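NADP-dependent glyceraldehyde-3-phosphate dehydrogenase (Bacillus halodurans, PDB 3PRL) probably oxidises glyceraldehyde 3-phosphate without adding phosphate, using NADP+ as the electron acceptor, in the manner of the aldehyde dehydrogenase family. Local coordinates at residues S220-G223 with D224-E228; A205-E209 with G210-V214; I418-D422 with T423-I427; D270-L274 with K275-S279; A341-Q344 with G345-D349. One frame throughout, in Å; residues are numbered along the deposited sequence.

Contact 1. Residues S220-G223 with D224-E228; sequences SVIG and DHLVE
Leu-226 folds back over the carbonyl of Ile-222, and its side chain can be followed outward from one partner to the next. Its CB sits beside two backbone oxygens, 3.5 Å from Ile-222 O and slightly farther from Gly-223 O. Because chi1 of -76° sets CG anti to the carbonyl carbon, the chain leans back along the helix, and CG stays 3.4 Å from Ile-222 O. The methyl CD1 continues in the same direction. It touches the same oxygen and lies 3.7 Å from Ile-222 CD1, the two side chains lying alongside each other and pointing the same way. Ile-222 is the N-cap of the short helix 223-227, in the nucleotide-binding part of the fold. Asp-224, two residues on, belongs to the NADP+ site of this protein, empty in this chain, and the Ile-222 side chain lies near Lys-186 and Gly-219 of that site. Beneath the apolar pair, Leu-226 N donates to Ile-222 O at 3.1 Å with an N-H...O angle of 156°. Gly-223 O takes a weak bond from Leu-226 N and another weak but straight one (172°) from Val-227 N. Val-51 of helix 48-65 rests against both Ile-222 and Leu-226. The residue before Leu-226, His-225, gives its ring nitrogen NE2 to a hydrogen bond with Asn-52 OD1 on that same helix.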
loop_
_atom_site.group_PDB
_atom_site.type_symbol
_atom_site.label_atom_id
_atom_site.label_comp_id
_atom_site.label_asym_id
_atom_site.label_seq_id
_atom_site.Cartn_x
_atom_site.Cartn_y
_atom_site.Cartn_z
ATOM N N SER D 220 28.618 -0.076 -32.338
ATOM C CA SER D 220 29.918 -0.091 -31.676
ATOM C C SER D 220 30.491 1.324 -31.624
ATOM O O SER D 220 31.064 1.738 -30.619
ATOM C CB SER D 220 30.883 -1.049 -32.369
ATOM O OG SER D 220 30.779 -2.339 -31.801
ATOM N N VAL D 221 30.317 2.062 -32.715
ATOM C CA VAL D 221 30.644 3.484 -32.761
ATOM C C VAL D 221 29.886 4.223 -31.647
ATOM O O VAL D 221 30.290 5.307 -31.216
ATOM C CB VAL D 221 30.289 4.085 -34.137
ATOM C CG1 VAL D 221 31.113 5.338 -34.405
ATOM C CG2 VAL D 221 30.517 3.063 -35.237
ATOM N N ILE D 222 28.797 3.608 -31.175
ATOM C CA ILE D 222 27.949 4.174 -30.122
ATOM C C ILE D 222 27.684 3.213 -28.960
ATOM O O ILE D 222 27.494 3.655 -27.829
ATOM C CB ILE D 222 26.596 4.727 -30.684
ATOM C CG1 ILE D 222 25.843 3.680 -31.521
ATOM C CG2 ILE D 222 26.844 5.980 -31.518
ATOM C CD1 ILE D 222 24.752 2.936 -30.802
ATOM N N GLY D 223 27.682 1.913 -29.246
ATOM C CA GLY D 223 27.359 0.878 -28.261
ATOM C C GLY D 223 27.959 1.092 -26.882
ATOM O O GLY D 223 27.279 1.564 -25.968
ATOM N N ASP D 224 29.239 0.753 -26.739
ATOM C CA ASP D 224 29.955 0.858 -25.464
ATOM C C ASP D 224 29.944 2.266 -24.849
ATOM O O ASP D 224 29.668 2.417 -23.653
ATOM C CB ASP D 224 31.401 0.376 -25.620
ATOM C CG ASP D 224 31.501 -1.094 -26.018
ATOM O OD1 ASP D 224 30.694 -1.935 -25.551
ATOM O OD2 ASP D 224 32.417 -1.406 -26.802
ATOM N N HIS D 225 30.233 3.277 -25.675
ATOM C CA HIS D 225 30.281 4.695 -25.274
ATOM C C HIS D 225 29.020 5.161 -24.529
ATOM O O HIS D 225 29.113 5.943 -23.579
ATOM C CB HIS D 225 30.517 5.571 -26.510
ATOM C CG HIS D 225 30.670 7.036 -26.218
ATOM N ND1 HIS D 225 31.856 7.595 -25.783
ATOM C CD2 HIS D 225 29.790 8.063 -26.325
ATOM C CE1 HIS D 225 31.699 8.899 -25.628
ATOM N NE2 HIS D 225 30.455 9.209 -25.953
ATOM N N LEU D 226 27.854 4.689 -24.972
ATOM C CA LEU D 226 26.598 4.993 -24.300
ATOM C C LEU D 226 26.555 4.348 -22.923
ATOM O O LEU D 226 26.374 5.028 -21.922
ATOM C CB LEU D 226 25.408 4.510 -25.122
ATOM C CG LEU D 226 24.974 5.300 -26.353
ATOM C CD1 LEU D 226 24.342 4.363 -27.376
ATOM C CD2 LEU D 226 24.003 6.396 -25.964
ATOM N N VAL D 227 26.744 3.033 -22.893
ATOM C CA VAL D 227 26.618 2.224 -21.689
ATOM C C VAL D 227 27.624 2.622 -20.604
ATOM O O VAL D 227 27.353 2.454 -19.410
ATOM C CB VAL D 227 26.665 0.708 -22.065
ATOM C CG1 VAL D 227 27.413 -0.138 -21.063
ATOM C CG2 VAL D 227 25.259 0.186 -22.267
ATOM N N GLU D 228 28.750 3.187 -21.042
ATOM C CA GLU D 228 29.841 3.638 -20.182
ATOM C C GLU D 228 29.774 5.115 -19.783
ATOM O O GLU D 228 30.650 5.595 -19.082
ATOM C CB GLU D 228 31.187 3.378 -20.875
ATOM C CG GLU D 228 31.551 1.906 -21.049
ATOM C CD GLU D 228 32.822 1.675 -21.879
ATOM O OE1 GLU D 228 33.319 2.622 -22.534
ATOM O OE2 GLU D 228 33.323 0.524 -21.886
#

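Contact 2. Residues A205-E209 with G210-V214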
loop_
_atom_site.group_PDB
_atom_site.type_symbol
_atom_site.label_atom_id
_atom_site.label_comp_id
_atom_site.label_asym_id
_atom_site.label_seq_id
_atom_site.Cartn_x
_atom_site.Cartn_y
_atom_site.Cartn_z
ATOM N N ALA D 205 3.034 15.605 -30.313
ATOM C CA ALA D 205 2.172 15.669 -29.133
ATOM C C ALA D 205 2.569 16.822 -28.224
ATOM O O ALA D 205 1.852 17.147 -27.270
ATOM C CB ALA D 205 2.230 14.346 -28.367
ATOM N N GLY D 206 3.715 17.430 -28.519
ATOM C CA GLY D 206 4.206 18.571 -27.744
ATOM C C GLY D 206 5.292 18.274 -26.719
ATOM O O GLY D 206 5.392 18.968 -25.716
ATOM N N ALA D 207 6.119 17.259 -26.955
ATOM C CA ALA D 207 7.247 16.995 -26.055
ATOM C C ALA D 207 8.178 18.205 -26.022
ATOM O O ALA D 207 8.608 18.674 -27.076
ATOM C CB ALA D 207 8.008 15.769 -26.493
ATOM N N PRO D 208 8.460 18.744 -24.819
ATOM C CA PRO D 208 9.451 19.828 -24.770
ATOM C C PRO D 208 10.825 19.349 -25.243
ATOM O O PRO D 208 11.101 18.147 -25.226
ATOM C CB PRO D 208 9.476 20.222 -23.292
ATOM C CG PRO D 208 8.125 19.831 -22.775
ATOM C CD PRO D 208 7.724 18.604 -23.545
ATOM N N GLU D 209 11.658 20.288 -25.682
ATOM C CA GLU D 209 12.990 20.002 -26.246
ATOM C C GLU D 209 13.897 19.260 -25.265
ATOM O O GLU D 209 13.971 19.626 -24.106
ATOM C CB GLU D 209 13.652 21.322 -26.668
ATOM C CG GLU D 209 13.514 22.405 -25.608
ATOM C CD GLU D 209 14.020 23.761 -26.042
ATOM O OE1 GLU D 209 13.509 24.316 -27.046
ATOM O OE2 GLU D 209 14.919 24.278 -25.350
ATOM N N GLY D 210 14.572 18.211 -25.734
ATOM C CA GLY D 210 15.542 17.467 -24.915
ATOM C C GLY D 210 15.038 16.265 -24.124
ATOM O O GLY D 210 15.784 15.300 -23.921
ATOM N N ILE D 211 13.785 16.313 -23.671
ATOM C CA ILE D 211 13.179 15.243 -22.843
ATOM C C ILE D 211 13.321 13.856 -23.450
ATOM O O ILE D 211 13.549 12.868 -22.734
ATOM C CB ILE D 211 11.674 15.516 -22.588
ATOM C CG1 ILE D 211 11.470 16.932 -22.065
ATOM C CG2 ILE D 211 11.073 14.482 -21.623
ATOM C CD1 ILE D 211 12.404 17.312 -20.943
ATOM N N ILE D 212 13.159 13.809 -24.772
ATOM C CA ILE D 212 13.417 12.641 -25.593
ATOM C C ILE D 212 14.461 12.986 -26.664
ATOM O O ILE D 212 14.292 13.941 -27.436
ATOM C CB ILE D 212 12.100 12.087 -26.243
ATOM C CG1 ILE D 212 12.373 10.856 -27.137
ATOM C CG2 ILE D 212 11.344 13.180 -27.008
ATOM C CD1 ILE D 212 12.694 9.580 -26.353
ATOM N N GLN D 213 15.548 12.217 -26.667
ATOM C CA GLN D 213 16.567 12.262 -27.716
ATOM C C GLN D 213 16.656 10.876 -28.352
ATOM O O GLN D 213 16.589 9.861 -27.646
ATOM C CB GLN D 213 17.923 12.660 -27.127
ATOM C CG GLN D 213 17.856 13.824 -26.127
ATOM C CD GLN D 213 17.805 15.188 -26.789
ATOM O OE1 GLN D 213 16.975 15.447 -27.678
ATOM N NE2 GLN D 213 18.704 16.076 -26.366
ATOM N N VAL D 214 16.772 10.832 -29.682
ATOM C CA VAL D 214 16.954 9.554 -30.388
ATOM C C VAL D 214 18.399 9.424 -30.838
ATOM O O VAL D 214 18.924 10.296 -31.523
ATOM C CB VAL D 214 16.023 9.396 -31.620
ATOM C CG1 VAL D 214 16.149 7.982 -32.220
ATOM C CG2 VAL D 214 14.576 9.711 -31.255
#
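Pro-208 and Ile-211 meet at the two ends of a tight reversal. The CG1 of Ile-211 reaches back to 3.4 Å from Pro-208 O and to 4.0 Å from Pro-208 CB, so one methylene group touches both the carbonyl and the ring. A chi1 of -51° places that CG1 beside its own backbone N, the side from which the proline is met. One residue farther out on each arm of the turn, Ala-207 CB approaches Ile-212 CG2 at 4.3 Å, a loose apolar touch. What brings these groups together is the backbone between them, a type II beta turn from Pro-208 to Ile-211. Gly-210 holds its third position with phi at 91°, where a CB would be jammed against Glu-209 O. Farther out, Trp-65 of helix 48-65 packs on both Pro-208 and Ile-211, while Leu-76 of helix 70-86 meets Ala-207. Backbone bonds from Ile-211 and Gln-213 to Val-183 tie the outgoing chain to strand 182-186. Upstream, Gly-206 ends helix 192-204 in a Schellman motif. The whole is the return from helix to parallel strand in a beta-alpha-beta crossover, here of the Rossmann-type nucleotide-binding domain.

Contact 3. Residues I418-D422 with T423-I427; sequences IFTKD and TDRAI
Asp-422 and Arg-425 are brought together by matching first torsions, each CG lying opposite its backbone N (chi1 -167° in the aspartate and -154° in the arginine). Arg-425 then bends at chi3, so its guanidinium swings beneath the carboxylate. Asp-422 OD2 hangs over one face of that group, 3.7 Å from Arg-425 NE; no N-H points at it, and this long salt bridge is one of charges alone. The other carboxylate oxygen, OD1, caps the helix with a weak bond from Arg-425 N at 3.3 Å. Asp-422 is thus the N-cap of helix 423-431, at the passage from strand to helix in the beta-alpha-beta unit formed by strand 415-419, this helix and strand 437-440. Its own carbonyl O receives Ala-426 N at 3.1 Å in an almost straight bond (176°). With an alanine in place of Asp-422, Arg-425 N is likely to lose its cap and the guanidinium the charge above it. Asp-271 forms a salt bridge with Arg-425 NH2. On the strand side, Thr-420 CG2 comes obliquely to 3.4 Å from Arg-425 NH2. Thr-420 OG1, buried with no polar partner in the model, faces Ala-426 CB at 4.0 Å, and Ile-418 CG2 touches the same methyl. Thr-423 turns outward, its OG1 hydrogen-bonded to Asp-424 of a neighbouring subunit.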
loop_
_atom_site.group_PDB
_atom_site.type_symbol
_atom_site.label_atom_id
_atom_site.label_comp_id
_atom_site.label_asym_id
_atom_site.label_seq_id
_atom_site.Cartn_x
_atom_site.Cartn_y
_atom_site.Cartn_z
ATOM N N ILE D 418 2.469 -24.828 -16.736
ATOM C CA ILE D 418 2.095 -26.170 -16.264
ATOM C C ILE D 418 0.675 -26.494 -16.737
ATOM O O ILE D 418 -0.240 -25.668 -16.600
ATOM C CB ILE D 418 2.151 -26.334 -14.697
ATOM C CG1 ILE D 418 3.294 -25.531 -14.056
ATOM C CG2 ILE D 418 2.200 -27.831 -14.290
ATOM C CD1 ILE D 418 4.689 -25.943 -14.489
ATOM N N PHE D 419 0.496 -27.691 -17.293
ATOM C CA PHE D 419 -0.796 -28.148 -17.792
ATOM C C PHE D 419 -1.311 -29.396 -17.048
ATOM O O PHE D 419 -0.650 -30.445 -17.013
ATOM C CB PHE D 419 -0.714 -28.388 -19.294
ATOM C CG PHE D 419 -0.529 -27.127 -20.104
ATOM C CD1 PHE D 419 -1.632 -26.383 -20.518
ATOM C CD2 PHE D 419 0.748 -26.694 -20.467
ATOM C CE1 PHE D 419 -1.472 -25.218 -21.282
ATOM C CE2 PHE D 419 0.928 -25.527 -21.221
ATOM C CZ PHE D 419 -0.191 -24.786 -21.626
ATOM N N THR D 420 -2.488 -29.250 -16.439
ATOM C CA THR D 420 -3.011 -30.190 -15.439
ATOM C C THR D 420 -4.439 -29.786 -15.104
ATOM O O THR D 420 -4.802 -28.617 -15.233
ATOM C CB THR D 420 -2.249 -30.071 -14.098
ATOM O OG1 THR D 420 -0.935 -29.544 -14.314
ATOM C CG2 THR D 420 -2.155 -31.408 -13.394
ATOM N N LYS D 421 -5.244 -30.738 -14.658
ATOM C CA LYS D 421 -6.530 -30.404 -14.054
ATOM C C LYS D 421 -6.351 -30.257 -12.548
ATOM O O LYS D 421 -7.215 -29.710 -11.867
ATOM C CB LYS D 421 -7.592 -31.466 -14.352
ATOM C CG LYS D 421 -7.710 -31.864 -15.820
ATOM C CD LYS D 421 -8.415 -30.833 -16.677
ATOM C CE LYS D 421 -9.113 -31.529 -17.841
ATOM N NZ LYS D 421 -10.225 -30.712 -18.383
ATOM N N ASP D 422 -5.221 -30.749 -12.045
ATOM C CA ASP D 422 -4.908 -30.708 -10.621
ATOM C C ASP D 422 -4.239 -29.380 -10.247
ATOM O O ASP D 422 -3.005 -29.301 -10.162
ATOM C CB ASP D 422 -4.010 -31.890 -10.247
ATOM C CG ASP D 422 -3.900 -32.090 -8.749
ATOM O OD1 ASP D 422 -4.084 -31.114 -7.984
ATOM O OD2 ASP D 422 -3.622 -33.232 -8.337
ATOM N N THR D 423 -5.064 -28.354 -10.024
ATOM C CA THR D 423 -4.595 -26.986 -9.770
ATOM C C THR D 423 -3.633 -26.833 -8.586
ATOM O O THR D 423 -2.584 -26.212 -8.735
ATOM C CB THR D 423 -5.770 -26.002 -9.592
ATOM O OG1 THR D 423 -6.467 -25.857 -10.836
ATOM C CG2 THR D 423 -5.271 -24.621 -9.130
ATOM N N ASP D 424 -3.983 -27.381 -7.417
ATOM C CA ASP D 424 -3.087 -27.294 -6.259
ATOM C C ASP D 424 -1.690 -27.812 -6.605
ATOM O O ASP D 424 -0.701 -27.145 -6.322
ATOM C CB ASP D 424 -3.655 -28.013 -5.028
ATOM C CG ASP D 424 -4.954 -27.381 -4.517
ATOM O OD1 ASP D 424 -5.164 -26.166 -4.742
ATOM O OD2 ASP D 424 -5.771 -28.107 -3.897
ATOM N N ARG D 425 -1.625 -28.978 -7.255
ATOM C CA ARG D 425 -0.360 -29.600 -7.654
ATOM C C ARG D 425 0.453 -28.710 -8.592
ATOM O O ARG D 425 1.634 -28.464 -8.353
ATOM C CB ARG D 425 -0.626 -30.957 -8.291
ATOM C CG ARG D 425 0.522 -31.942 -8.183
ATOM C CD ARG D 425 0.075 -33.327 -8.638
ATOM N NE ARG D 425 -0.338 -33.342 -10.043
ATOM C CZ ARG D 425 -0.896 -34.387 -10.652
ATOM N NH1 ARG D 425 -1.129 -35.509 -9.980
ATOM N NH2 ARG D 425 -1.236 -34.306 -11.933
ATOM N N ALA D 426 -0.187 -28.217 -9.652
ATOM C CA ALA D 426 0.420 -27.199 -10.509
ATOM C C ALA D 426 1.025 -26.030 -9.703
ATOM O O ALA D 426 2.123 -25.567 -10.005
ATOM C CB ALA D 426 -0.603 -26.682 -11.535
ATOM N N ILE D 427 0.311 -25.566 -8.678
ATOM C CA ILE D 427 0.792 -24.464 -7.827
ATOM C C ILE D 427 2.033 -24.906 -7.037
ATOM O O ILE D 427 3.019 -24.162 -6.927
ATOM C CB ILE D 427 -0.335 -23.909 -6.911
ATOM C CG1 ILE D 427 -1.323 -23.074 -7.742
ATOM C CG2 ILE D 427 0.232 -23.107 -5.735
ATOM C CD1 ILE D 427 -2.629 -22.762 -7.048
#

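Contact 4. Residues D270-L274 with K275-S279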
loop_
_atom_site.group_PDB
_atom_site.type_symbol
_atom_site.label_atom_id
_atom_site.label_comp_id
_atom_site.label_asym_id
_atom_site.label_seq_id
_atom_site.Cartn_x
_atom_site.Cartn_y
_atom_site.Cartn_z
ATOM N N ASP D 270 -0.328 -35.997 -17.000
ATOM C CA ASP D 270 -1.325 -36.993 -17.448
ATOM C C ASP D 270 -2.783 -36.496 -17.475
ATOM O O ASP D 270 -3.529 -36.785 -18.422
ATOM C CB ASP D 270 -1.172 -38.283 -16.612
ATOM C CG ASP D 270 -2.447 -39.129 -16.539
ATOM O OD1 ASP D 270 -3.315 -39.055 -17.438
ATOM O OD2 ASP D 270 -2.566 -39.903 -15.562
ATOM N N ASP D 271 -3.178 -35.760 -16.441
ATOM C CA ASP D 271 -4.544 -35.280 -16.303
ATOM C C ASP D 271 -4.749 -33.897 -16.940
ATOM O O ASP D 271 -5.280 -32.986 -16.306
ATOM C CB ASP D 271 -4.945 -35.267 -14.817
ATOM C CG ASP D 271 -4.015 -34.412 -13.964
ATOM O OD1 ASP D 271 -2.858 -34.193 -14.377
ATOM O OD2 ASP D 271 -4.441 -33.965 -12.876
ATOM N N ALA D 272 -4.340 -33.742 -18.196
ATOM C CA ALA D 272 -4.421 -32.448 -18.862
ATOM C C ALA D 272 -5.411 -32.466 -20.014
ATOM O O ALA D 272 -5.547 -33.472 -20.717
ATOM C CB ALA D 272 -3.054 -32.014 -19.354
ATOM N N ASP D 273 -6.113 -31.350 -20.192
ATOM C CA ASP D 273 -6.926 -31.156 -21.383
ATOM C C ASP D 273 -5.945 -30.902 -22.524
ATOM O O ASP D 273 -5.388 -29.808 -22.649
ATOM C CB ASP D 273 -7.907 -29.985 -21.214
ATOM C CG ASP D 273 -8.658 -29.646 -22.504
ATOM O OD1 ASP D 273 -8.191 -30.019 -23.597
ATOM O OD2 ASP D 273 -9.716 -28.992 -22.430
ATOM N N LEU D 274 -5.740 -31.928 -23.341
ATOM C CA LEU D 274 -4.714 -31.902 -24.374
ATOM C C LEU D 274 -5.106 -31.079 -25.600
ATOM O O LEU D 274 -4.248 -30.755 -26.420
ATOM C CB LEU D 274 -4.314 -33.328 -24.773
ATOM C CG LEU D 274 -3.902 -34.282 -23.643
ATOM C CD1 LEU D 274 -4.082 -35.728 -24.072
ATOM C CD2 LEU D 274 -2.476 -34.032 -23.167
ATOM N N LYS D 275 -6.390 -30.756 -25.734
ATOM C CA LYS D 275 -6.848 -29.881 -26.810
ATOM C C LYS D 275 -6.424 -28.441 -26.530
ATOM O O LYS D 275 -5.753 -27.818 -27.355
ATOM C CB LYS D 275 -8.368 -29.975 -27.009
ATOM C CG LYS D 275 -8.825 -31.169 -27.849
ATOM C CD LYS D 275 -8.253 -31.108 -29.269
ATOM C CE LYS D 275 -8.611 -32.358 -30.064
ATOM N NZ LYS D 275 -7.974 -32.351 -31.417
ATOM N N LEU D 276 -6.805 -27.939 -25.354
ATOM C CA LEU D 276 -6.409 -26.611 -24.857
ATOM C C LEU D 276 -4.887 -26.449 -24.728
ATOM O O LEU D 276 -4.320 -25.420 -25.124
ATOM C CB LEU D 276 -7.105 -26.324 -23.512
ATOM C CG LEU D 276 -6.888 -25.003 -22.755
ATOM C CD1 LEU D 276 -7.150 -23.776 -23.638
ATOM C CD2 LEU D 276 -7.766 -24.959 -21.493
ATOM N N THR D 277 -4.230 -27.462 -24.170
ATOM C CA THR D 277 -2.770 -27.459 -24.086
ATOM C C THR D 277 -2.141 -27.338 -25.480
ATOM O O THR D 277 -1.332 -26.444 -25.714
ATOM C CB THR D 277 -2.232 -28.716 -23.385
ATOM O OG1 THR D 277 -2.849 -28.857 -22.101
ATOM C CG2 THR D 277 -0.714 -28.636 -23.229
ATOM N N ALA D 278 -2.524 -28.227 -26.397
ATOM C CA ALA D 278 -1.983 -28.203 -27.762
ATOM C C ALA D 278 -2.158 -26.825 -28.414
ATOM O O ALA D 278 -1.255 -26.319 -29.089
ATOM C CB ALA D 278 -2.623 -29.301 -28.627
ATOM N N SER D 279 -3.327 -26.231 -28.200
ATOM C CA SER D 279 -3.633 -24.923 -28.753
ATOM C C SER D 279 -2.819 -23.799 -28.093
ATOM O O SER D 279 -2.263 -22.961 -28.791
ATOM C CB SER D 279 -5.130 -24.645 -28.674
ATOM O OG SER D 279 -5.435 -23.464 -29.385
#
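An aspartate N-cap opens helix 274-286, where Asp-273 grips Lys-275, Leu-276 and Thr-277 of the first turn at the end of the loop leaving strand 264-268. The capping atom is Asp-273 OD1. Leu-276 N donates to Asp-273 OD1 at 3.1 Å, nearly straight at 164°. Lys-275 N makes a weaker bond to Asp-273 OD1, at 2.9 Å but with a poorer angle. Leu-276 N arrives from well above the carboxylate plane. With chi1 at 173°, CG of Asp-273 stands opposite the backbone N and the carboxylate is carried over the first N-H groups of the helix, its CG lying 3.8 Å from Leu-276 CB, the two side chains crossing at about a right angle. Because the N-H groups at this end of the helix point toward it, they would probably favour the charged form of the carboxylate. Replacing Asp-273 with an alanine would probably leave the N-H groups of Lys-275 and Leu-276 without this acceptor and so weaken the start of the helix. The carbonyl of the same residue does a second job. Thr-277 N reaches Asp-273 O at 3.0 Å, in the carbonyl plane, while Thr-277 OG1 donates to it at 2.8 Å from above that plane. One oxygen thus holds both the backbone and the hydroxyl of the threonine, whose rotation is fixed by this second bond. Val-268 of strand 264-268 packs against Leu-274 and Thr-277. One residue on, Ala-278 N donates to Leu-274 O, and Ala-278 CB presses to 3.1 Å from that same oxygen.

Contact 5. Residues A341-Q344 with G345-D349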
loop_
_atom_site.group_PDB
_atom_site.type_symbol
_atom_site.label_atom_id
_atom_site.label_comp_id
_atom_site.label_asym_id
_atom_site.label_seq_id
_atom_site.Cartn_x
_atom_site.Cartn_y
_atom_site.Cartn_z
ATOM N N ALA D 341 20.267 -19.179 -40.652
ATOM C CA ALA D 341 21.391 -20.127 -40.640
ATOM C C ALA D 341 21.511 -20.812 -39.265
ATOM O O ALA D 341 21.575 -22.047 -39.193
ATOM C CB ALA D 341 22.695 -19.433 -41.013
ATOM N N PHE D 342 21.524 -20.001 -38.199
ATOM C CA PHE D 342 21.652 -20.475 -36.805
ATOM C C PHE D 342 20.516 -21.420 -36.418
ATOM O O PHE D 342 20.765 -22.453 -35.808
ATOM C CB PHE D 342 21.757 -19.297 -35.809
ATOM C CG PHE D 342 21.686 -19.711 -34.340
ATOM C CD1 PHE D 342 22.820 -20.170 -33.671
ATOM C CD2 PHE D 342 20.479 -19.640 -33.639
ATOM C CE1 PHE D 342 22.769 -20.568 -32.340
ATOM C CE2 PHE D 342 20.403 -20.030 -32.292
ATOM C CZ PHE D 342 21.554 -20.498 -31.637
ATOM N N ILE D 343 19.277 -21.073 -36.786
ATOM C CA ILE D 343 18.106 -21.953 -36.572
ATOM C C ILE D 343 18.262 -23.299 -37.290
ATOM O O ILE D 343 18.088 -24.358 -36.691
ATOM C CB ILE D 343 16.773 -21.284 -37.014
ATOM C CG1 ILE D 343 16.537 -19.981 -36.234
ATOM C CG2 ILE D 343 15.588 -22.248 -36.822
ATOM C CD1 ILE D 343 15.829 -18.920 -37.059
ATOM N N GLN D 344 18.607 -23.243 -38.567
ATOM C CA GLN D 344 18.841 -24.455 -39.364
ATOM C C GLN D 344 19.806 -25.429 -38.686
ATOM O O GLN D 344 19.578 -26.645 -38.695
ATOM C CB GLN D 344 19.356 -24.084 -40.760
ATOM C CG GLN D 344 19.562 -25.268 -41.724
ATOM C CD GLN D 344 18.292 -26.079 -41.963
ATOM O OE1 GLN D 344 17.284 -25.562 -42.442
ATOM N NE2 GLN D 344 18.345 -27.363 -41.631
ATOM N N GLY D 345 20.873 -24.887 -38.105
ATOM C CA GLY D 345 21.892 -25.684 -37.416
ATOM C C GLY D 345 21.388 -26.409 -36.182
ATOM O O GLY D 345 21.876 -27.500 -35.857
ATOM N N LEU D 346 20.430 -25.792 -35.486
ATOM C CA LEU D 346 19.748 -26.413 -34.351
ATOM C C LEU D 346 18.910 -27.621 -34.776
ATOM O O LEU D 346 18.925 -28.653 -34.096
ATOM C CB LEU D 346 18.874 -25.387 -33.595
ATOM C CG LEU D 346 19.461 -24.659 -32.368
ATOM C CD1 LEU D 346 20.778 -23.964 -32.671
ATOM C CD2 LEU D 346 18.480 -23.647 -31.783
ATOM N N ILE D 347 18.182 -27.475 -35.886
ATOM C CA ILE D 347 17.401 -28.572 -36.474
ATOM C C ILE D 347 18.323 -29.726 -36.884
ATOM O O ILE D 347 18.164 -30.846 -36.391
ATOM C CB ILE D 347 16.532 -28.092 -37.671
ATOM C CG1 ILE D 347 15.427 -27.155 -37.173
ATOM C CG2 ILE D 347 15.934 -29.289 -38.433
ATOM C CD1 ILE D 347 14.812 -26.270 -38.246
ATOM N N ASP D 348 19.291 -29.431 -37.757
ATOM C CA ASP D 348 20.347 -30.380 -38.165
ATOM C C ASP D 348 20.853 -31.240 -36.990
ATOM O O ASP D 348 20.611 -32.449 -36.959
ATOM C CB ASP D 348 21.539 -29.635 -38.787
ATOM C CG ASP D 348 21.250 -29.074 -40.174
ATOM O OD1 ASP D 348 22.059 -28.233 -40.623
ATOM O OD2 ASP D 348 20.256 -29.465 -40.831
ATOM N N ASP D 349 21.536 -30.604 -36.029
ATOM C CA ASP D 349 22.096 -31.275 -34.844
ATOM C C ASP D 349 21.118 -32.242 -34.180
ATOM O O ASP D 349 21.512 -33.327 -33.729
ATOM C CB ASP D 349 22.575 -30.250 -33.804
ATOM C CG ASP D 349 23.072 -30.907 -32.530
ATOM O OD1 ASP D 349 24.235 -31.376 -32.521
ATOM O OD2 ASP D 349 22.297 -30.968 -31.548
#
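Ile-343 O is held by two N-H groups of the following turn. Ile-347 N makes the sounder bond, at 3.2 Å and with an angle of 162°, while Leu-346 N comes to 3.0 Å but at a bent, weak angle. Leu-346 CB also lies against this oxygen. The bond from Ile-347 N, four residues on, is the regular one of the alpha helix 337-352, in which both segments lie, and it recurs where Gly-345 N meets Ala-341 O and Asp-348 N meets Gln-344 O. Above this backbone, side chains four residues apart pair on different faces of the helix. On one face the Phe-342 ring is overlaid by Leu-346: the methyl CD1 stands 4.0 Å from the ring centroid, 21° off the ring normal and shifted toward the rim, a CH-pi contact whose closest ring atom is CZ. Arg-381 packs on both of these residues. On another face Gln-344 bends at chi2 and turns its amide forward along the helix, so that NE2 donates to Asp-348 OD2 at 3.0 Å. Asp-348 OD2 lies close to the amide plane of Gln-344, yet NE2 meets it from above the carboxylate plane, the two planes being 45° apart. Buried between, Ile-343 and Ile-347 touch loosely through CG2 and CD1 and face Leu-368 and Thr-371 of strand 367-374. The helix is therefore amphipathic: its aliphatic side lies on the sheet, while the neutral amide of Gln-344 gives Asp-348 a hydrogen bond but adds no positive charge of its own.

All five contacts are local and straddle core and surface: each sets a buried side chain (Leu-226, Ile-211, Ala-426, Thr-277, Ile-347) near more exposed polar ones. Contacts 1 and 2 belong to the nucleotide-binding half, their centres about 22 Å apart; contact 1 holds a cofactor residue, whereas contact 2 is an apolar turn. Contacts 3 and 4 lie on the far side of the chain's centre, in a second sheet-bearing region, and touch each other. Both are aspartate-capped helix starts after parallel strands, although contact 3 adds an arginine and reaches neighbouring subunits. Contact 1 begins a helix too, but its cap residue is an isoleucine. Contact 5 alone lies wholly within a helix.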